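Long-range contacts in transketolase (Campylobacter jejuni, PDB 3L84), which belongs to the transketolase family of thiamine diphosphate-binding enzymes, with chains of three family domains assembled as a pair of subunits: residues I3-E8 against Q284-R289; V21-S26 against D87-R92; N49-T54 against S292-G297; A129-Q134 against L172-L177; I427-K432 against D490-F495. One frame throughout, in Å; residues are numbered along the deposited sequence. Where two conformers were deposited one is given.

Interaction 1: residues I3-E8 against Q284-R289; sequences IQILQE and QASKIR
E8 reaches across from helix 3-8 to S286, in the first turn of helix 284-289. Its CB lies 3.6 Å from S286 OG. E8 CG is anti to the backbone N of E8 (chi1 -167°), and it comes closer, 3.3 Å from S286 OG. Beyond CG the chain is extended, and it delivers the carboxylate to the start of the partner helix. OE1 takes the hydroxyl of S286 OG at 2.7 Å on its anti lone pair, the one turned away from OE2. A weak second bond comes from S286 N. OE1 also lies 3.4 Å from A285 CB. OE2 accepts from a water at 2.8 Å, and that water accepts in turn from A285 N. The negative charge therefore sits among the first N-H groups of a helix, whose dipole would be expected to favour it. Both helices belong to the thiamine diphosphate binding domain of the transketolase family. Their short segments are nearly perpendicular (89°), with axes 9.4 Å apart. One turn before E8, I5 makes the apolar part. Its CD1 meets A285 CB at 3.7 Å. Its CG1 lies over one face of the R289 guanidinium, and CG2 is 3.8 Å from R289 NH1. That NH1 is hydrogen-bonded to Y44 OH. S286 also packs on Q9 and T12, further along the helix of E8.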
# COMPACT_ATOMS: atom_id res chain seq x y z
N ILE A 3 23.92 -23.54 31.22
CA ILE A 3 23.89 -24.09 29.85
C ILE A 3 23.03 -25.36 29.71
O ILE A 3 22.38 -25.58 28.69
CB ILE A 3 25.31 -24.38 29.25
CG1 ILE A 3 26.16 -23.10 29.19
CG2 ILE A 3 25.17 -25.01 27.85
CD1 ILE A 3 25.53 -21.95 28.48
N GLN A 4 23.05 -26.19 30.75
CA GLN A 4 22.32 -27.43 30.74
C GLN A 4 20.82 -27.19 30.72
O GLN A 4 20.08 -27.76 29.89
CB GLN A 4 22.73 -28.30 31.93
CG GLN A 4 24.17 -28.80 31.83
CD GLN A 4 25.23 -27.71 32.07
OE1 GLN A 4 25.22 -27.03 33.10
NE2 GLN A 4 26.14 -27.54 31.11
N ILE A 5 20.34 -26.32 31.60
CA ILE A 5 18.90 -26.04 31.64
C ILE A 5 18.49 -25.28 30.39
O ILE A 5 17.44 -25.57 29.81
CB ILE A 5 18.42 -25.28 32.92
CG1 ILE A 5 16.89 -25.11 32.92
CG2 ILE A 5 19.00 -23.92 33.02
CD1 ILE A 5 16.10 -26.41 33.02
N LEU A 6 19.32 -24.34 29.91
CA LEU A 6 18.96 -23.57 28.72
C LEU A 6 18.84 -24.46 27.48
O LEU A 6 17.95 -24.27 26.67
CB LEU A 6 19.94 -22.43 28.45
CG LEU A 6 19.66 -21.16 29.25
CD1 LEU A 6 18.38 -20.50 28.75
CD2 LEU A 6 19.56 -21.42 30.74
N GLN A 7 19.74 -25.42 27.35
CA GLN A 7 19.68 -26.33 26.22
C GLN A 7 18.40 -27.16 26.25
O GLN A 7 17.72 -27.31 25.23
CB GLN A 7 20.88 -27.26 26.25
CG GLN A 7 20.92 -28.19 25.09
CD GLN A 7 22.12 -29.12 25.17
OE1 GLN A 7 22.01 -30.33 24.94
NE2 GLN A 7 23.29 -28.55 25.53
N GLU A 8 18.04 -27.66 27.42
CA GLU A 8 16.81 -28.41 27.55
C GLU A 8 15.60 -27.55 27.24
O GLU A 8 14.69 -27.96 26.52
CB GLU A 8 16.68 -29.06 28.92
CG GLU A 8 15.55 -30.11 28.94
CD GLU A 8 15.19 -30.63 30.32
OE1 GLU A 8 14.44 -29.91 31.03
OE2 GLU A 8 15.60 -31.77 30.67
N GLN A 284 10.54 -32.43 32.78
CA GLN A 284 10.33 -31.80 34.09
C GLN A 284 11.11 -30.54 34.39
O GLN A 284 10.52 -29.56 34.84
CB GLN A 284 10.61 -32.80 35.22
CG GLN A 284 9.44 -33.68 35.53
CD GLN A 284 8.27 -32.92 36.11
OE1 GLN A 284 7.19 -32.88 35.51
NE2 GLN A 284 8.46 -32.29 37.26
N ALA A 285 12.42 -30.53 34.21
CA ALA A 285 13.22 -29.35 34.59
C ALA A 285 12.76 -28.14 33.81
O ALA A 285 12.61 -27.05 34.37
CB ALA A 285 14.74 -29.60 34.40
N SER A 286 12.52 -28.32 32.51
CA SER A 286 12.06 -27.25 31.65
C SER A 286 10.64 -26.84 32.02
O SER A 286 10.34 -25.65 32.05
CB SER A 286 12.13 -27.65 30.18
OG SER A 286 13.49 -27.67 29.75
N LYS A 287 9.78 -27.80 32.32
CA LYS A 287 8.39 -27.50 32.71
C LYS A 287 8.37 -26.54 33.91
O LYS A 287 7.70 -25.51 33.89
CB LYS A 287 7.64 -28.80 33.06
CG LYS A 287 6.18 -28.62 33.45
CD LYS A 287 5.55 -29.87 34.02
CE LYS A 287 4.30 -29.59 34.88
NZ LYS A 287 3.19 -29.05 34.06
N ILE A 288 9.12 -26.89 34.94
CA ILE A 288 9.15 -26.12 36.17
C ILE A 288 9.77 -24.76 35.92
O ILE A 288 9.25 -23.75 36.40
CB ILE A 288 9.95 -26.86 37.26
CG1 ILE A 288 9.26 -28.16 37.65
CG2 ILE A 288 10.17 -26.00 38.52
CD1 ILE A 288 10.18 -29.07 38.39
N ARG A 289 10.87 -24.72 35.20
CA ARG A 289 11.56 -23.46 34.96
C ARG A 289 10.72 -22.49 34.12
O ARG A 289 10.56 -21.32 34.51
CB ARG A 289 12.92 -23.71 34.32
CG ARG A 289 13.74 -22.46 34.01
CD ARG A 289 14.04 -21.56 35.22
NE ARG A 289 14.74 -22.19 36.33
CZ ARG A 289 16.07 -22.30 36.44
NH1 ARG A 289 16.89 -21.90 35.47
NH2 ARG A 289 16.58 -22.85 37.53
O HOH W 1 14.10 -32.53 32.91

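Interaction 2: residues V21-S26 against D87-R92; sequences VQKANS and DLKNFR
A24, V21 and S26 meet F91 where helix 3-24 ends in a Schellman motif. N25, with positive phi, turns the chain there. The partner is the type I beta turn L88-F91 at the end of the short helix that begins at 85, in the thiamine diphosphate binding domain. V21 CG2 touches F91 CE2 at 3.8 Å, the two side chains lying side by side and pointing the same way. A24 CB is near F91 CD2 and sits 3.4 Å from F91 O. S26 O lies 3.8 Å from F91 CE2. F91 CG is anti to its backbone N. Next to it, R92 CG stands 3.8 Å above the F91 ring plane, over its centre. M20, S69 and Y73 add further contacts to the F91 ring.

Two polar bonds flank this apolar patch. K23 NZ donates to K89 O at 2.8 Å, lying in the carbonyl plane. The K23 chain is straight until chi4 (-63°), which turns NZ to the oxygen.

At the other end, R92 is extended from CG to NE, and its CD passes 3.3 Å from S26 O. The guanidinium has further partners. NH2 is bonded to G100 O, and NH1 forms a salt bridge with D449 of the second subunit, so this corner lies at the subunit interface. E448 of that subunit packs on S26 and R92. The same NH1 of R92 donates to S26 OG at 3.0 Å, with an N-H...O angle of 150° and OG tilted 20° out of the guanidinium plane.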
# COMPACT_ATOMS: atom_id res chain seq x y z
N VAL A 21 3.74 -28.36 13.90
CA VAL A 21 3.75 -28.23 12.46
C VAL A 21 3.53 -29.58 11.79
O VAL A 21 2.78 -29.72 10.83
CB VAL A 21 5.08 -27.60 11.99
CG1 VAL A 21 5.24 -27.66 10.45
CG2 VAL A 21 5.14 -26.15 12.47
N GLN A 22 4.17 -30.62 12.31
CA GLN A 22 4.08 -31.93 11.70
C GLN A 22 2.65 -32.49 11.82
O GLN A 22 2.12 -33.02 10.84
CB GLN A 22 5.08 -32.88 12.33
CG GLN A 22 5.37 -34.12 11.54
CD GLN A 22 6.01 -33.80 10.21
OE1 GLN A 22 6.89 -32.95 10.14
NE2 GLN A 22 5.56 -34.49 9.15
N LYS A 23 2.02 -32.31 12.97
CA LYS A 23 0.65 -32.79 13.18
C LYS A 23 -0.31 -32.06 12.25
O LYS A 23 -1.24 -32.67 11.70
CB LYS A 23 0.25 -32.66 14.65
CG LYS A 23 -1.13 -33.27 14.96
CD LYS A 23 -1.36 -33.28 16.49
CE LYS A 23 -2.69 -33.94 16.86
NZ LYS A 23 -3.90 -33.23 16.34
N ALA A 24 -0.11 -30.75 12.08
CA ALA A 24 -0.94 -29.98 11.16
C ALA A 24 -0.63 -30.30 9.69
O ALA A 24 -1.42 -29.94 8.80
CB ALA A 24 -0.74 -28.47 11.40
N ASN A 25 0.52 -30.91 9.42
CA ASN A 25 1.03 -31.01 8.05
C ASN A 25 1.05 -29.66 7.33
O ASN A 25 0.75 -29.57 6.14
CB ASN A 25 0.27 -32.06 7.23
CG ASN A 25 1.07 -32.52 6.01
OD1 ASN A 25 2.30 -32.43 5.98
ND2 ASN A 25 0.36 -33.00 5.00
N SER A 26 1.38 -28.61 8.07
CA SER A 26 1.31 -27.25 7.55
C SER A 26 2.03 -26.34 8.53
O SER A 26 1.92 -26.54 9.73
CB SER A 26 -0.15 -26.79 7.46
OG SER A 26 -0.20 -25.44 7.00
N ASP A 87 -4.61 -27.24 22.72
CA ASP A 87 -4.61 -26.15 21.74
C ASP A 87 -3.40 -26.25 20.78
O ASP A 87 -3.53 -26.04 19.58
CB ASP A 87 -4.56 -24.79 22.46
CG ASP A 87 -5.82 -24.47 23.22
OD1 ASP A 87 -6.95 -24.87 22.80
OD2 ASP A 87 -5.71 -23.76 24.26
N LEU A 88 -2.25 -26.59 21.33
CA LEU A 88 -1.07 -26.79 20.47
C LEU A 88 -1.28 -27.92 19.46
O LEU A 88 -0.85 -27.82 18.32
CB LEU A 88 0.20 -27.05 21.31
CG LEU A 88 0.57 -26.04 22.41
CD1 LEU A 88 1.93 -26.39 23.00
CD2 LEU A 88 0.58 -24.61 21.84
N LYS A 89 -1.98 -28.97 19.89
CA LYS A 89 -2.33 -30.07 19.01
C LYS A 89 -3.37 -29.74 17.95
O LYS A 89 -3.67 -30.56 17.11
CB LYS A 89 -2.81 -31.26 19.86
CG LYS A 89 -1.68 -31.91 20.62
CD LYS A 89 -2.15 -32.99 21.60
CE LYS A 89 -0.96 -33.51 22.44
NZ LYS A 89 -1.34 -34.56 23.43
N ASN A 90 -3.95 -28.55 18.03
CA ASN A 90 -4.95 -28.03 17.10
C ASN A 90 -4.37 -26.91 16.22
O ASN A 90 -5.12 -26.15 15.60
CB ASN A 90 -6.15 -27.50 17.88
CG ASN A 90 -6.90 -28.59 18.60
OD1 ASN A 90 -6.80 -29.77 18.23
ND2 ASN A 90 -7.64 -28.22 19.63
N PHE A 91 -3.04 -26.77 16.18
CA PHE A 91 -2.41 -25.77 15.37
C PHE A 91 -2.93 -25.79 13.94
O PHE A 91 -3.04 -26.83 13.30
CB PHE A 91 -0.90 -26.04 15.41
CG PHE A 91 -0.04 -25.07 14.63
CD1 PHE A 91 0.01 -23.71 14.95
CD2 PHE A 91 0.80 -25.51 13.61
CE1 PHE A 91 0.88 -22.85 14.30
CE2 PHE A 91 1.67 -24.65 12.97
CZ PHE A 91 1.71 -23.33 13.32
N ARG A 92 -3.28 -24.62 13.47
CA ARG A 92 -3.70 -24.39 12.09
C ARG A 92 -5.02 -25.06 11.69
O ARG A 92 -5.36 -25.12 10.53
CB ARG A 92 -2.59 -24.71 11.08
CG ARG A 92 -1.51 -23.62 11.01
CD ARG A 92 -0.25 -24.03 10.19
NE ARG A 92 0.49 -22.81 9.97
CZ ARG A 92 0.50 -22.06 8.88
NH1 ARG A 92 0.03 -22.50 7.74
NH2 ARG A 92 1.00 -20.83 8.93

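Interaction 3: residues N49-T54 against S292-G297; sequences NPKNPT and SAVELG
N49 and P50, in an Asx turn within the type I beta turn N49-N52, pack on A293 and G297 in the early turns of helix 293-310. N49 OD1 accepts from K51 N at 3.0 Å, with the donor well above the carbonyl plane. The same OD1 takes a water at 2.7 Å. That water also donates to V294 O at 2.8 Å, tying turn to helix where no direct hydrogen bond spans the segments. N49 and G297 approach to 4.1 Å between CA atoms, a closeness that relies on the glycine having no side chain. N49 CB then rests 3.7 Å from G297 O. The P50 ring meets A293 by two atoms: CD is 3.5 Å from A293 O, and CG is 4.0 Å from A293 CB. K51 bends at chi2 (-58°), and its CE passes obliquely by V294 CG1 at 4.0 Å. Its NZ goes on to G80 O. E301, further along the helix, holds the amide nitrogens of N49 and N52 with its two oxygens. The turn lies in the loop between helix 30-42 and strand 60-63, an outermost strand, within this chain, of the five-stranded parallel sheet.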
# COMPACT_ATOMS: atom_id res chain seq x y z
N ASN A 49 3.17 -11.08 33.27
CA ASN A 49 2.31 -11.89 34.11
C ASN A 49 1.40 -12.78 33.25
O ASN A 49 0.43 -12.31 32.70
CB ASN A 49 1.45 -11.03 35.04
CG ASN A 49 0.69 -11.88 36.01
OD1 ASN A 49 0.74 -13.13 35.92
ND2 ASN A 49 0.05 -11.25 36.99
N PRO A 50 1.77 -14.07 33.09
CA PRO A 50 0.96 -14.97 32.28
C PRO A 50 -0.52 -15.02 32.71
O PRO A 50 -1.37 -15.34 31.89
CB PRO A 50 1.66 -16.32 32.48
CG PRO A 50 3.06 -15.99 32.81
CD PRO A 50 2.93 -14.74 33.68
N LYS A 51 -0.83 -14.75 33.98
CA LYS A 51 -2.21 -14.81 34.45
C LYS A 51 -2.91 -13.45 34.32
O LYS A 51 -4.11 -13.33 34.59
CB LYS A 51 -2.26 -15.30 35.90
CG LYS A 51 -1.63 -16.66 36.10
CD LYS A 51 -2.26 -17.75 35.25
CE LYS A 51 -1.78 -19.15 35.69
NZ LYS A 51 -2.06 -20.24 34.69
N ASN A 52 -2.17 -12.41 33.91
CA ASN A 52 -2.78 -11.10 33.56
C ASN A 52 -2.04 -10.48 32.38
O ASN A 52 -1.19 -9.61 32.53
CB ASN A 52 -2.83 -10.10 34.71
CG ASN A 52 -3.49 -8.81 34.30
OD1 ASN A 52 -4.15 -8.77 33.23
ND2 ASN A 52 -3.31 -7.75 35.05
N PRO A 53 -2.42 -10.90 31.18
CA PRO A 53 -1.81 -10.38 29.96
C PRO A 53 -2.12 -8.91 29.69
O PRO A 53 -1.62 -8.38 28.71
CB PRO A 53 -2.40 -11.28 28.86
CG PRO A 53 -2.80 -12.50 29.59
CD PRO A 53 -3.30 -12.05 30.90
N THR A 54 -2.97 -8.27 30.49
CA THR A 54 -3.27 -6.86 30.35
C THR A 54 -2.50 -5.95 31.31
O THR A 54 -2.72 -4.76 31.31
CB THR A 54 -4.81 -6.57 30.53
OG1 THR A 54 -5.20 -6.63 31.90
CG2 THR A 54 -5.68 -7.54 29.67
N SER A 292 7.66 -21.12 36.16
CA SER A 292 7.95 -20.19 37.25
C SER A 292 7.66 -18.75 36.84
O SER A 292 7.53 -17.91 37.71
CB SER A 292 9.40 -20.35 37.71
OG SER A 292 10.29 -19.86 36.75
N ALA A 293 7.50 -18.47 35.54
CA ALA A 293 7.00 -17.16 35.08
C ALA A 293 5.70 -16.75 35.77
O ALA A 293 5.43 -15.55 35.94
CB ALA A 293 6.82 -17.14 33.53
N VAL A 294 4.89 -17.73 36.15
CA VAL A 294 3.63 -17.44 36.84
C VAL A 294 3.87 -16.76 38.19
O VAL A 294 3.34 -15.66 38.45
CB VAL A 294 2.77 -18.74 36.97
CG1 VAL A 294 1.53 -18.52 37.87
CG2 VAL A 294 2.36 -19.23 35.55
N GLU A 295 4.67 -17.39 39.04
CA GLU A 295 4.92 -16.81 40.35
C GLU A 295 5.69 -15.49 40.23
O GLU A 295 5.38 -14.50 40.89
CB GLU A 295 5.67 -17.80 41.23
CG GLU A 295 6.03 -17.27 42.62
CD GLU A 295 7.02 -18.15 43.38
OE1 GLU A 295 7.42 -19.22 42.87
OE2 GLU A 295 7.41 -17.75 44.50
N LEU A 296 6.67 -15.46 39.33
CA LEU A 296 7.49 -14.28 39.17
C LEU A 296 6.65 -13.11 38.68
O LEU A 296 6.81 -11.98 39.12
CB LEU A 296 8.67 -14.52 38.22
CG LEU A 296 9.75 -15.48 38.70
CD1 LEU A 296 10.68 -15.88 37.53
CD2 LEU A 296 10.54 -14.89 39.85
N GLY A 297 5.77 -13.39 37.73
CA GLY A 297 4.92 -12.38 37.17
C GLY A 297 3.88 -11.83 38.11
O GLY A 297 3.58 -10.63 38.09
O HOH W 2 0.74 -15.11 37.72

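Interaction 4: residues A129-Q134 against L172-L177; sequences AAKKAQ and LDNFIL
K131 NZ and D173 OD1 form a short salt bridge of 2.6 Å. The lysine nitrogen comes on the syn side of OD1, 24° out of the carboxylate plane, and the two side chains cross at about a right angle. D173 CG stands between its backbone N and carbonyl carbon (chi1 62°), which brings the carboxylate across to the lysine. K131 bends at chi2 (-62°) and is extended from there to NZ.

N174 supplies the second polar link. Its ND2 donates to A127 O, one turn before K131 on the same helix. The amide is thus fixed beside the helix, and the K131 chain slides past it in the opposite direction. K131 CE lies 3.9 Å from N174 CG. A130 CB touches N174 ND2 at 3.6 Å.

Apolar contact completes the meeting. L172 CD2 packs on K131 CG at 3.8 Å, and L172 continues onto A127 and M128. The aliphatic part of the lysine is therefore lined by L172 and N174, while its charge goes to D173.

The residues L172-N174 form the entry to strand 175-181, just after helix 158-169. That strand is the middle one of the five-stranded parallel sheet, between strands 146-151 and 234-239. Helix 118-137 packs at its start. Helix 391-404 of the same chain lies against A129, A130 and A133, through Y404.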
# COMPACT_ATOMS: atom_id res chain seq x y z
N ALA A 129 4.27 4.57 22.24
CA ALA A 129 3.13 4.56 23.17
C ALA A 129 3.60 4.50 24.61
O ALA A 129 3.13 5.24 25.45
CB ALA A 129 2.18 3.41 22.86
N ALA A 130 4.61 3.69 24.88
CA ALA A 130 5.16 3.57 26.22
C ALA A 130 5.82 4.90 26.64
O ALA A 130 5.68 5.32 27.79
CB ALA A 130 6.18 2.45 26.26
N LYS A 131 6.56 5.54 25.73
CA LYS A 131 7.08 6.86 26.06
C LYS A 131 6.00 7.88 26.39
O LYS A 131 6.17 8.68 27.34
CB LYS A 131 7.99 7.39 24.95
CG LYS A 131 9.32 6.66 24.84
CD LYS A 131 10.21 6.73 26.06
CE LYS A 131 11.59 6.11 25.82
NZ LYS A 131 12.51 6.30 26.97
N LYS A 132 4.88 7.85 25.66
CA LYS A 132 3.80 8.75 25.98
C LYS A 132 3.13 8.37 27.30
O LYS A 132 2.79 9.24 28.12
CB LYS A 132 2.77 8.80 24.85
CG LYS A 132 1.63 9.81 25.09
CD LYS A 132 2.16 11.24 25.26
CE LYS A 132 1.07 12.25 25.59
NZ LYS A 132 1.62 13.61 25.84
N ALA A 133 2.98 7.08 27.55
CA ALA A 133 2.43 6.61 28.81
C ALA A 133 3.32 7.07 29.98
O ALA A 133 2.82 7.46 31.04
CB ALA A 133 2.29 5.08 28.81
N GLN A 134 4.64 7.04 29.79
CA GLN A 134 5.60 7.49 30.80
C GLN A 134 5.43 9.01 31.03
O GLN A 134 5.48 9.50 32.16
CB GLN A 134 7.04 7.19 30.33
CG GLN A 134 8.13 7.31 31.38
CD GLN A 134 9.52 7.18 30.79
OE1 GLN A 134 9.74 6.42 29.84
NE2 GLN A 134 10.47 7.90 31.36
N LEU A 172 14.16 6.01 21.18
CA LEU A 172 13.38 4.95 21.84
C LEU A 172 14.30 3.90 22.48
O LEU A 172 14.48 2.78 21.96
CB LEU A 172 12.41 4.30 20.87
CG LEU A 172 11.38 5.23 20.24
CD1 LEU A 172 10.42 4.46 19.31
CD2 LEU A 172 10.57 6.00 21.32
N ASP A 173 14.82 4.26 23.65
CA ASP A 173 15.74 3.42 24.40
C ASP A 173 15.06 2.38 25.28
O ASP A 173 15.62 1.83 26.22
CB ASP A 173 16.68 4.31 25.24
CG ASP A 173 15.93 5.15 26.26
OD1 ASP A 173 14.71 5.00 26.46
OD2 ASP A 173 16.61 5.95 26.96
N ASN A 174 13.80 2.13 24.93
CA ASN A 174 13.00 1.03 25.43
C ASN A 174 12.76 -0.06 24.39
O ASN A 174 12.09 -1.04 24.68
CB ASN A 174 11.67 1.56 26.00
CG ASN A 174 10.85 2.36 25.00
OD1 ASN A 174 11.30 2.68 23.91
ND2 ASN A 174 9.62 2.73 25.42
N PHE A 175 13.33 0.11 23.21
CA PHE A 175 13.06 -0.78 22.06
C PHE A 175 14.29 -1.62 21.74
O PHE A 175 15.37 -1.10 21.48
CB PHE A 175 12.71 0.09 20.85
CG PHE A 175 12.46 -0.64 19.56
CD1 PHE A 175 11.69 -1.79 19.53
CD2 PHE A 175 13.00 -0.19 18.39
CE1 PHE A 175 11.43 -2.45 18.33
CE2 PHE A 175 12.74 -0.84 17.19
CZ PHE A 175 11.96 -1.97 17.16
N ILE A 176 14.08 -2.93 21.69
CA ILE A 176 15.11 -3.92 21.39
C ILE A 176 14.62 -4.80 20.26
O ILE A 176 13.66 -5.54 20.41
CB ILE A 176 15.49 -4.73 22.65
CG1 ILE A 176 16.02 -3.82 23.75
CG2 ILE A 176 16.52 -5.78 22.29
CD1 ILE A 176 16.24 -4.50 25.11
N LEU A 177 15.26 -4.68 19.11
CA LEU A 177 14.93 -5.39 17.89
C LEU A 177 15.95 -6.50 17.70
O LEU A 177 17.16 -6.24 17.66
CB LEU A 177 14.95 -4.42 16.72
CG LEU A 177 14.56 -4.94 15.36
CD1 LEU A 177 13.17 -5.51 15.34
CD2 LEU A 177 14.69 -3.81 14.30

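Interaction 5: residues I427-K432 against D490-F495; sequences IAALMK and DIPSAF
D490 lies beside K432, the two side chains pointing the same way. D490 OD2 and K432 NZ make a long salt bridge of 3.6 Å. The backbone is close here too: D490 O is 3.3 Å from K432 CB. It is also 3.2 Å from K432 O, where two acceptors face each other without a bond. I491 follows, and its CG2 meets K432 CE at 3.6 Å. A bend at chi3 (75°) places that CE.

P492 carries the packing on the helix. Its CG sits 3.8 Å from A428 O and 3.9 Å from A429 CA, and its CD is 4.1 Å from K432 CA. The ring thus rests on the last helical turn. That turn closes in a Schellman motif, with K432 as the C-prime residue and K432 N bonded to A429 O.

From S493 the segment becomes strand 493-496 of the six-stranded parallel sheet in the pyrimidine binding domain. Helix 418-431 thus meets the loop that leads into this strand. S493 and F495 bond by their backbones to F437 of strand 436-440, and A494 to strand 469-471. The F495 ring stacks with W483 of helix 476-488.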
# COMPACT_ATOMS: atom_id res chain seq x y z
N ILE A 427 -5.00 -4.76 9.21
CA ILE A 427 -4.71 -5.34 10.52
C ILE A 427 -5.60 -4.71 11.60
O ILE A 427 -6.09 -5.41 12.50
CB ILE A 427 -3.23 -5.21 10.88
CG1 ILE A 427 -2.35 -6.01 9.91
CG2 ILE A 427 -2.97 -5.66 12.32
CD1 ILE A 427 -2.36 -7.54 10.21
N ALA A 428 -5.83 -3.41 11.55
CA ALA A 428 -6.77 -2.78 12.47
C ALA A 428 -8.13 -3.44 12.40
O ALA A 428 -8.79 -3.71 13.42
CB ALA A 428 -6.86 -1.28 12.20
N ALA A 429 -8.61 -3.67 11.18
CA ALA A 429 -9.89 -4.31 10.95
C ALA A 429 -9.91 -5.74 11.45
O ALA A 429 -10.86 -6.16 12.13
CB ALA A 429 -10.24 -4.22 9.47
N LEU A 430 -8.88 -6.51 11.15
CA LEU A 430 -8.77 -7.89 11.61
C LEU A 430 -8.87 -7.98 13.11
O LEU A 430 -9.50 -8.90 13.65
CB LEU A 430 -7.44 -8.50 11.12
CG LEU A 430 -7.49 -8.98 9.65
CD1 LEU A 430 -6.07 -8.96 9.00
CD2 LEU A 430 -8.13 -10.36 9.53
N MSE A 431 -8.21 -7.05 13.82
CA MSE A 431 -8.19 -7.06 15.29
C MSE A 431 -9.41 -6.37 15.93
O MSE A 431 -9.64 -6.52 17.12
CB MSE A 431 -6.97 -6.30 15.80
CG MSE A 431 -5.65 -6.97 15.48
SE MSE A 431 -4.18 -6.23 16.52
CE MSE A 431 -3.99 -4.49 15.68
N LYS A 432 -10.18 -5.63 15.15
CA LYS A 432 -11.33 -4.85 15.66
C LYS A 432 -10.91 -3.84 16.72
O LYS A 432 -11.59 -3.66 17.72
CB LYS A 432 -12.49 -5.75 16.12
CG LYS A 432 -12.95 -6.73 15.08
CD LYS A 432 -14.07 -7.63 15.63
CE LYS A 432 -15.35 -6.98 15.75
NZ LYS A 432 -16.43 -8.03 16.06
N ASP A 490 -17.51 -1.27 17.72
CA ASP A 490 -16.56 -2.31 18.09
C ASP A 490 -15.51 -2.56 17.03
O ASP A 490 -14.78 -3.56 17.12
CB ASP A 490 -17.29 -3.61 18.49
CG ASP A 490 -17.98 -4.28 17.36
OD1 ASP A 490 -18.11 -3.74 16.25
OD2 ASP A 490 -18.44 -5.46 17.60
N ILE A 491 -15.43 -1.69 16.03
CA ILE A 491 -14.53 -1.85 14.88
C ILE A 491 -13.97 -0.48 14.54
O ILE A 491 -14.56 0.54 14.94
CB ILE A 491 -15.29 -2.45 13.67
CG1 ILE A 491 -16.61 -1.70 13.35
CG2 ILE A 491 -15.54 -3.97 13.84
CD1 ILE A 491 -17.29 -2.17 12.06
N PRO A 492 -12.86 -0.41 13.80
CA PRO A 492 -12.33 0.88 13.38
C PRO A 492 -13.18 1.58 12.35
O PRO A 492 -14.05 1.00 11.71
CB PRO A 492 -11.00 0.52 12.77
CG PRO A 492 -11.15 -0.89 12.33
CD PRO A 492 -12.03 -1.53 13.35
N SER A 493 -12.96 2.89 12.24
CA SER A 493 -13.70 3.73 11.30
C SER A 493 -12.77 4.62 10.50
O SER A 493 -11.70 5.06 10.99
CB SER A 493 -14.67 4.67 12.04
OG SER A 493 -15.75 4.00 12.70
N ALA A 494 -13.16 4.91 9.25
CA ALA A 494 -12.56 5.90 8.43
C ALA A 494 -13.53 7.06 8.23
O ALA A 494 -14.75 6.85 8.15
CB ALA A 494 -12.18 5.33 7.06
N PHE A 495 -12.99 8.27 8.14
CA PHE A 495 -13.71 9.49 7.86
C PHE A 495 -13.20 10.04 6.54
O PHE A 495 -12.02 10.38 6.40
CB PHE A 495 -13.50 10.48 9.01
CG PHE A 495 -14.08 10.01 10.30
CD1 PHE A 495 -15.37 10.36 10.68
CD2 PHE A 495 -13.39 9.17 11.10
CE1 PHE A 495 -15.89 9.89 11.91
CE2 PHE A 495 -13.91 8.71 12.28
CZ PHE A 495 -15.16 9.07 12.67

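How the interactions relate
Interactions 1 to 4 lie in the thiamine diphosphate binding domain, and interaction 5 in the pyrimidine binding domain. Interactions 1 and 2 use the two ends of helix 3-24, their centres 24 Å apart. Interactions 1 and 3 are 19 Å apart between centres and use consecutive helices, 284-291 and 293-310. The side chains of R289 and A293 are each about 4 Å from bound glycerol, probably from the crystallisation liquor. Interaction 4 is nested inside the chain loops closed by interactions 1 and 3. Its nearest atoms are about 11 Å from interaction 3 and about 12 Å from interaction 5. Interactions 2 and 5 both touch the second subunit, their centres 29 Å apart.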